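Local coordinates for protein oxidoreductase, fmn-binding (PDB 4AWU) that binds FMN and probably acts as an NADPH-dependent flavin oxidoreductase of the Old Yellow Enzyme family, with 4-chlorophenol bound in its active-site pocket, at residues A[182-187]-A[236-241]; A[186-191]-A[212-217]; A[105-110]-A[127-132]. The protein carries 1 engineered substitution. All coordinates share one frame; numbering follows the deposited sequence.

Interaction 1. Residues A[182-187]-A[236-241]. With 4CH (4-chlorophenol), chain D.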
# COMPACT_ATOMS: atom_id res chain seq x y z
N ALA A 182 2.62 1.50 5.49
CA ALA A 182 3.34 1.26 6.74
C ALA A 182 3.37 -0.24 7.01
O ALA A 182 3.39 -0.67 8.17
CB ALA A 182 2.66 1.99 7.88
N ALA A 183 3.42 -1.03 5.94
CA ALA A 183 3.25 -2.47 6.04
C ALA A 183 4.36 -3.22 5.32
O ALA A 183 5.29 -2.61 4.78
CB ALA A 183 1.89 -2.88 5.45
N ASN A 184 4.26 -4.54 5.34
CA ASN A 184 5.14 -5.43 4.59
C ASN A 184 6.62 -5.09 4.70
O ASN A 184 7.35 -5.15 3.72
CB ASN A 184 4.70 -5.49 3.13
CG ASN A 184 3.30 -6.07 2.97
OD1 ASN A 184 2.84 -6.86 3.80
ND2 ASN A 184 2.63 -5.70 1.90
N GLY A 185 7.04 -4.75 5.91
CA GLY A 185 8.45 -4.64 6.24
C GLY A 185 9.17 -3.49 5.59
O GLY A 185 10.40 -3.50 5.49
N TYR A 186 8.43 -2.48 5.14
CA TYR A 186 9.04 -1.31 4.53
C TYR A 186 9.35 -0.25 5.60
O TYR A 186 9.27 -0.54 6.79
CB TYR A 186 8.16 -0.80 3.39
CG TYR A 186 8.09 -1.83 2.27
CD1 TYR A 186 9.23 -2.21 1.59
CD2 TYR A 186 6.89 -2.43 1.93
CE1 TYR A 186 9.18 -3.15 0.57
CE2 TYR A 186 6.83 -3.37 0.92
CZ TYR A 186 7.98 -3.73 0.25
OH TYR A 186 7.91 -4.66 -0.76
N LEU A 187 9.74 0.95 5.18
CA LEU A 187 10.42 1.87 6.10
C LEU A 187 9.72 2.02 7.45
O LEU A 187 10.32 1.81 8.50
CB LEU A 187 10.63 3.24 5.47
CG LEU A 187 11.34 4.21 6.43
CD1 LEU A 187 12.68 3.64 6.86
CD2 LEU A 187 11.52 5.59 5.81
N PRO A 236 -0.13 -6.38 10.47
CA PRO A 236 0.27 -6.74 11.84
C PRO A 236 0.95 -8.10 11.97
O PRO A 236 1.89 -8.22 12.76
CB PRO A 236 -1.06 -6.75 12.61
CG PRO A 236 -1.99 -5.92 11.79
CD PRO A 236 -1.58 -6.13 10.37
N LEU A 237 0.50 -9.10 11.21
CA LEU A 237 0.92 -10.48 11.47
C LEU A 237 1.75 -11.13 10.36
O LEU A 237 2.52 -12.05 10.62
CB LEU A 237 -0.30 -11.36 11.77
CG LEU A 237 -1.14 -10.89 12.96
CD1 LEU A 237 -2.31 -11.82 13.17
CD2 LEU A 237 -0.29 -10.80 14.22
N THR A 238 1.58 -10.68 9.12
CA THR A 238 2.45 -11.19 8.06
C THR A 238 3.83 -10.60 8.28
O THR A 238 3.98 -9.60 8.99
CB THR A 238 1.94 -10.87 6.65
OG1 THR A 238 1.81 -9.45 6.49
CG2 THR A 238 0.59 -11.54 6.40
N THR A 239 4.84 -11.21 7.68
CA THR A 239 6.21 -10.78 7.87
C THR A 239 6.93 -10.68 6.54
O THR A 239 8.08 -11.08 6.41
CB THR A 239 6.98 -11.76 8.77
OG1 THR A 239 6.85 -13.08 8.24
CG2 THR A 239 6.44 -11.72 10.19
N LEU A 240 6.23 -10.14 5.54
CA LEU A 240 6.83 -9.97 4.23
C LEU A 240 8.02 -9.02 4.34
O LEU A 240 7.92 -7.94 4.92
CB LEU A 240 5.80 -9.43 3.24
CG LEU A 240 6.26 -9.31 1.78
CD1 LEU A 240 6.80 -10.64 1.29
CD2 LEU A 240 5.13 -8.83 0.90
N ASN A 241 9.16 -9.46 3.80
CA ASN A 241 10.40 -8.70 3.84
C ASN A 241 11.06 -8.65 5.22
O ASN A 241 12.00 -7.90 5.45
CB ASN A 241 10.19 -7.29 3.29
CG ASN A 241 9.73 -7.32 1.85
OD1 ASN A 241 10.30 -8.03 1.02
ND2 ASN A 241 8.66 -6.59 1.55
CL9 4CH D . 5.06 -6.98 -5.02
C4 4CH D . 4.65 -6.22 -3.53
C5 4CH D . 5.04 -4.92 -3.32
C6 4CH D . 4.72 -4.29 -2.13
C1 4CH D . 4.02 -4.97 -1.15
O7 4CH D . 3.71 -4.32 0.01
C2 4CH D . 3.63 -6.29 -1.36
C3 4CH D . 3.95 -6.92 -2.55
O HOH W 1 12.32 -5.37 6.04
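In the 4-chlorophenol pocket bordering the FMN, Asn184 and Tyr186, from the loop after strand 177-181, meet Leu240 and Asn241, from the loop after strand 230-234. Asn241 ND2 donates a nearly straight hydrogen bond (173° at the proton) to Asn184 O at 2.9 Å. The acceptor lies in the plane of the Asn241 amide, whereas the donor sits 24° out of the carbonyl plane. Asn241 ND2 also lies 3.1 Å from Tyr186 OH, a hydroxyl hydrogen-bonded to Tyr68. Asn184 and Gly185 occupy the corner of a type I' turn, and Gly185 CA approaches Leu240 O at 3.6 Å in a CA-H...O contact. Behind the turn, a water donates to both Gly185 O and Asn241 O, bridging the two backbones.

Leu240 has CG anti to its backbone N (chi1 -175°), which swings its isobutyl end toward Asn184; the CD2 branch passes that side chain and comes within 3.7 Å of ligand C2. Tyr186 offers its ring edge to the phenol, CE2 lying 3.4 Å from O7 of the ligand; that oxygen shares a hydrogen bond with His181 NE2. Such pocket-lining loops at the C-terminal ends of neighbouring strands are typical of the TIM-barrel active site.

Interaction 2. Residues A[186-191]-A[212-217]. With 4CH (4-chlorophenol), chain D.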
# COMPACT_ATOMS: atom_id res chain seq x y z
N TYR A 186 8.43 -2.48 5.14
CA TYR A 186 9.04 -1.31 4.53
C TYR A 186 9.35 -0.25 5.60
O TYR A 186 9.27 -0.54 6.79
CB TYR A 186 8.16 -0.80 3.39
CG TYR A 186 8.09 -1.83 2.27
CD1 TYR A 186 9.23 -2.21 1.59
CD2 TYR A 186 6.89 -2.43 1.93
CE1 TYR A 186 9.18 -3.15 0.57
CE2 TYR A 186 6.83 -3.37 0.92
CZ TYR A 186 7.98 -3.73 0.25
OH TYR A 186 7.91 -4.66 -0.76
N LEU A 187 9.74 0.95 5.18
CA LEU A 187 10.42 1.87 6.10
C LEU A 187 9.72 2.02 7.45
O LEU A 187 10.32 1.81 8.50
CB LEU A 187 10.63 3.24 5.47
CG LEU A 187 11.34 4.21 6.43
CD1 LEU A 187 12.68 3.64 6.86
CD2 LEU A 187 11.52 5.59 5.81
N ILE A 188 8.45 2.40 7.43
CA ILE A 188 7.74 2.67 8.68
C ILE A 188 7.60 1.39 9.49
O ILE A 188 7.70 1.42 10.72
CB ILE A 188 6.38 3.32 8.41
CG1 ILE A 188 6.57 4.63 7.65
CG2 ILE A 188 5.64 3.57 9.72
CD1 ILE A 188 5.32 5.41 7.41
N ASN A 189 7.41 0.28 8.80
CA ASN A 189 7.31 -1.04 9.42
C ASN A 189 8.62 -1.40 10.13
O ASN A 189 8.62 -2.15 11.10
CB ASN A 189 7.00 -2.09 8.35
CG ASN A 189 6.22 -3.28 8.89
OD1 ASN A 189 5.56 -3.99 8.12
ND2 ASN A 189 6.30 -3.52 10.20
N GLN A 190 9.72 -0.86 9.64
CA GLN A 190 11.04 -1.12 10.22
C GLN A 190 11.22 -0.38 11.54
O GLN A 190 12.10 -0.73 12.33
CB GLN A 190 12.14 -0.75 9.23
CG GLN A 190 12.17 -1.64 8.00
CD GLN A 190 12.72 -0.94 6.77
OE1 GLN A 190 13.59 -0.08 6.87
NE2 GLN A 190 12.20 -1.31 5.60
N PHE A 191 10.40 0.63 11.78
CA PHE A 191 10.38 1.32 13.07
C PHE A 191 9.39 0.64 14.01
O PHE A 191 9.68 0.43 15.18
CB PHE A 191 9.99 2.79 12.90
CG PHE A 191 11.11 3.67 12.41
CD1 PHE A 191 11.36 3.82 11.06
CD2 PHE A 191 11.91 4.35 13.31
CE1 PHE A 191 12.38 4.63 10.61
CE2 PHE A 191 12.94 5.17 12.87
CZ PHE A 191 13.17 5.31 11.52
N ARG A 212 6.50 6.28 17.03
CA ARG A 212 6.68 7.72 16.91
C ARG A 212 6.82 8.17 15.45
O ARG A 212 6.26 9.19 15.06
CB ARG A 212 7.91 8.18 17.69
CG ARG A 212 8.08 9.69 17.70
CD ARG A 212 9.21 10.11 18.61
NE ARG A 212 9.09 9.47 19.92
CZ ARG A 212 8.32 9.92 20.91
NH1 ARG A 212 7.60 11.02 20.76
NH2 ARG A 212 8.29 9.26 22.06
N PHE A 213 7.57 7.41 14.66
CA PHE A 213 7.80 7.78 13.27
C PHE A 213 6.47 7.73 12.51
O PHE A 213 6.15 8.64 11.74
CB PHE A 213 8.85 6.87 12.64
CG PHE A 213 9.29 7.30 11.27
CD1 PHE A 213 9.81 8.57 11.06
CD2 PHE A 213 9.20 6.44 10.19
CE1 PHE A 213 10.22 8.97 9.79
CE2 PHE A 213 9.60 6.83 8.92
CZ PHE A 213 10.11 8.10 8.73
N LEU A 214 5.69 6.69 12.75
CA LEU A 214 4.35 6.58 12.19
C LEU A 214 3.53 7.80 12.59
O LEU A 214 2.90 8.44 11.76
CB LEU A 214 3.67 5.31 12.68
CG LEU A 214 2.22 5.09 12.25
CD1 LEU A 214 2.10 4.97 10.74
CD2 LEU A 214 1.65 3.86 12.94
N ASP A 215 3.55 8.12 13.88
CA ASP A 215 2.83 9.27 14.41
C ASP A 215 3.18 10.55 13.65
O ASP A 215 2.29 11.30 13.24
CB ASP A 215 3.17 9.46 15.89
CG ASP A 215 2.30 10.50 16.56
OD1 ASP A 215 1.19 10.79 16.06
OD2 ASP A 215 2.72 11.04 17.61
N GLU A 216 4.47 10.81 13.49
CA GLU A 216 4.93 12.07 12.92
C GLU A 216 4.73 12.14 11.41
O GLU A 216 4.45 13.21 10.86
CB GLU A 216 6.40 12.31 13.29
CG GLU A 216 6.62 12.52 14.77
CD GLU A 216 8.09 12.49 15.17
OE1 GLU A 216 8.96 12.28 14.30
OE2 GLU A 216 8.38 12.66 16.38
N VAL A 217 4.87 11.01 10.73
CA VAL A 217 4.60 10.97 9.30
C VAL A 217 3.12 11.26 9.05
O VAL A 217 2.77 12.07 8.18
CB VAL A 217 4.98 9.62 8.68
CG1 VAL A 217 4.45 9.52 7.25
CG2 VAL A 217 6.49 9.44 8.70
CL9 4CH D . 5.06 -6.98 -5.02
C4 4CH D . 4.65 -6.22 -3.53
C5 4CH D . 5.04 -4.92 -3.32
C6 4CH D . 4.72 -4.29 -2.13
C1 4CH D . 4.02 -4.97 -1.15
O7 4CH D . 3.71 -4.32 0.01
C2 4CH D . 3.63 -6.29 -1.36
C3 4CH D . 3.95 -6.92 -2.55
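Phe191 and Phe213 lay their side chains together where the short helix 187-192 meets helix 212-225, within the segment of the TIM barrel that links strand 177-181 to strand 230-234. The axes of helix 187-191 and helix 212-217 run roughly antiparallel, at 138°, and approach to 9.1 Å. The contact is entirely apolar and buried, and no hydrogen bond crosses between the two segments.

The two phenyl rings are neither stacked nor edge-to-face: their planes make 32° and their centroids lie 4.5 Å apart. They come closest at one corner, where Phe191 CD1 is 3.5 Å from Phe213 CD2. Phe213 also brings its CB over the face of the Phe191 ring, 4.1 Å from the centroid, in a CH-pi contact. Its CG stands anti to the backbone N (chi1 -171°), and the ring thereby reaches across to the first turn of helix 187-192 as well.

There Leu187 and Ile188 both cross the Phe213 side chain at about a right angle. Leu187 directs CD2 at Phe213 CE2, 3.9 Å away, while Ile188 CG1 meets the same CE2 at 4.0 Å. The CG1-CD1 branch of Ile188 touches Phe213 and Val217, while its CG2 packs on Leu214 CD1 at 3.9 Å. Beyond the two segments, helix 153-172 covers this cluster through Val159, Ile156 and Tyr163, and Leu180 of strand 177-181 underlies Ile188, Leu214 and Val217.

The Phe213 ring is thus held on both sides: Phe191 covers one face, offset toward the rim, and on the opposite face Val217 CG2 sits over the ring centre, 3.8 Å above the plane.

Interaction 3. Residues A[105-110]-A[127-132]. With 4CH (4-chlorophenol), chain E.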
# COMPACT_ATOMS: atom_id res chain seq x y z
N GLY A 105 12.67 1.73 2.57
CA GLY A 105 13.61 1.73 3.67
C GLY A 105 14.72 0.78 3.29
O GLY A 105 15.30 0.90 2.21
N ARG A 106 14.99 -0.19 4.15
CA ARG A 106 16.10 -1.11 3.95
C ARG A 106 15.83 -2.14 2.87
O ARG A 106 16.74 -2.87 2.48
CB ARG A 106 16.41 -1.84 5.25
CG ARG A 106 15.41 -2.92 5.60
CD ARG A 106 15.68 -3.51 6.97
NE ARG A 106 14.77 -4.61 7.28
CZ ARG A 106 14.82 -5.32 8.40
NH1 ARG A 106 15.73 -5.05 9.33
NH2 ARG A 106 13.95 -6.30 8.59
N VAL A 107 14.59 -2.22 2.39
CA VAL A 107 14.24 -3.22 1.38
C VAL A 107 14.52 -2.67 -0.01
O VAL A 107 13.60 -2.37 -0.78
CB VAL A 107 12.76 -3.66 1.50
CG1 VAL A 107 12.48 -4.81 0.55
CG2 VAL A 107 12.46 -4.07 2.93
N THR A 108 15.80 -2.54 -0.33
CA THR A 108 16.21 -2.04 -1.63
C THR A 108 17.69 -2.32 -1.87
O THR A 108 18.35 -2.99 -1.07
CB THR A 108 15.94 -0.52 -1.76
OG1 THR A 108 16.13 -0.11 -3.12
CG2 THR A 108 16.87 0.27 -0.86
N HIS A 109 18.20 -1.80 -2.98
CA HIS A 109 19.58 -2.01 -3.39
C HIS A 109 20.08 -0.68 -3.96
O HIS A 109 19.31 0.05 -4.58
CB HIS A 109 19.62 -3.12 -4.45
CG HIS A 109 21.00 -3.58 -4.81
ND1 HIS A 109 21.73 -2.99 -5.82
CD2 HIS A 109 21.77 -4.57 -4.32
CE1 HIS A 109 22.90 -3.60 -5.93
NE2 HIS A 109 22.95 -4.56 -5.02
N PRO A 110 21.35 -0.34 -3.72
CA PRO A 110 21.86 0.97 -4.14
C PRO A 110 21.55 1.29 -5.61
O PRO A 110 21.30 2.45 -5.96
CB PRO A 110 23.37 0.85 -3.93
CG PRO A 110 23.53 -0.17 -2.87
CD PRO A 110 22.39 -1.14 -3.05
N GLU A 127 17.09 -9.98 6.33
CA GLU A 127 17.77 -11.23 6.01
C GLU A 127 17.01 -12.03 4.95
O GLU A 127 15.79 -12.17 5.02
CB GLU A 127 17.95 -12.09 7.26
CG GLU A 127 18.85 -11.45 8.32
CD GLU A 127 20.26 -11.20 7.82
OE1 GLU A 127 20.66 -11.81 6.81
OE2 GLU A 127 20.98 -10.38 8.45
N ASN A 128 17.75 -12.54 3.97
CA ASN A 128 17.20 -13.40 2.93
C ASN A 128 16.20 -12.68 2.02
O ASN A 128 15.44 -13.33 1.30
CB ASN A 128 16.53 -14.62 3.55
CG ASN A 128 17.52 -15.50 4.30
OD1 ASN A 128 18.69 -15.60 3.92
ND2 ASN A 128 17.05 -16.15 5.36
N VAL A 129 16.20 -11.36 2.06
CA VAL A 129 15.26 -10.58 1.27
C VAL A 129 15.92 -10.06 -0.00
O VAL A 129 17.06 -9.58 0.03
CB VAL A 129 14.69 -9.39 2.06
CG1 VAL A 129 13.91 -8.46 1.15
CG2 VAL A 129 13.81 -9.90 3.20
N LYS A 130 15.20 -10.17 -1.11
CA LYS A 130 15.72 -9.73 -2.40
C LYS A 130 14.81 -8.69 -3.02
O LYS A 130 13.59 -8.71 -2.82
CB LYS A 130 15.84 -10.92 -3.35
CG LYS A 130 16.59 -12.11 -2.77
CD LYS A 130 17.51 -12.74 -3.79
CE LYS A 130 18.22 -13.95 -3.22
NZ LYS A 130 19.36 -14.38 -4.09
N VAL A 131 15.40 -7.77 -3.77
CA VAL A 131 14.65 -6.85 -4.61
C VAL A 131 15.06 -7.06 -6.06
O VAL A 131 16.03 -7.77 -6.34
CB VAL A 131 14.86 -5.39 -4.20
CG1 VAL A 131 14.28 -5.14 -2.81
CG2 VAL A 131 16.33 -5.01 -4.25
N PHE A 132 14.33 -6.45 -6.98
CA PHE A 132 14.60 -6.62 -8.40
C PHE A 132 15.32 -5.39 -8.92
O PHE A 132 14.91 -4.26 -8.63
CB PHE A 132 13.29 -6.85 -9.15
CG PHE A 132 13.48 -7.20 -10.60
CD1 PHE A 132 13.63 -6.21 -11.55
CD2 PHE A 132 13.49 -8.52 -11.01
CE1 PHE A 132 13.80 -6.53 -12.89
CE2 PHE A 132 13.66 -8.85 -12.35
CZ PHE A 132 13.82 -7.85 -13.28
CL9 4CH E . 10.05 -9.93 -11.46
C4 4CH E . 10.02 -8.28 -10.97
C5 4CH E . 10.42 -7.28 -11.85
C6 4CH E . 10.37 -5.95 -11.46
C1 4CH E . 9.93 -5.63 -10.19
O7 4CH E . 9.85 -4.31 -9.82
C2 4CH E . 9.52 -6.61 -9.31
C3 4CH E . 9.57 -7.94 -9.70
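Val107 touches Val129 and Val131 through CG1 where the long connection after strand 96-102 lies against strand 130-133 of a beta-hairpin. Val107 is the centre of an inverse gamma turn, closed by a weak Thr108 N to Arg106 O bond. Its CG1 is anti to the backbone N (chi1 -173°), and this methyl reaches both valines: it is 3.8 Å from Val131 CG1 and 4.0 Å from Val129 CG1. The Val107 and Val129 side chains cross at about a right angle.

Val131 spreads its two methyls over residues 107 to 109 of the loop. CG1, anti to the carbonyl carbon, rests 3.5 Å from Val107 O; CG2, between the backbone N and the carbonyl carbon, meets His109 CB at 3.8 Å. Thr108 turns its side chain from the strand and hydrogen-bonds through OG1 to Lys66 O.

Strand alternation puts Phe132 on the other side. The ring lies nearly parallel to the 4-chlorophenol of chain E, whose C5 stands 3.2 Å above its plane, over the ring centre. Trp70 and Phe142 add further aromatic rings around Phe132, and Ala69 O and Ser28 OG hydrogen-bond the ligand. An alanine here removes the ring, and the chlorophenol would probably lose the surface against its face and be freer to shift, with a gap beside Trp70 and Phe142. A strand that gives one side to a loop and the other to a ligand belongs here to the antiparallel hairpin 130-133/141-144, inserted in the connection after the third strand of the TIM barrel.

Interactions 1 and 2 share Tyr186 and Leu187: the turn that lines the first 4-chlorophenol pocket runs straight into the helix packed in interaction 2, and Gln190 NE2 probably hydrogen-bonds back to Gly185 O. Interaction 3 reaches both, Val107 CG1 touching Tyr186 CE1 and Arg106 N probably bonding to Gln190 OE1. All three are largely buried, but interaction 1 lies nearest the centre of the chain and interaction 3 farthest from it. Their chemistry follows: a hydrogen bond and a bridging water at the ligand pocket, aromatic and aliphatic packing between helices, and valine contacts on one side of strand 130-133, whose other side holds a second chlorophenol.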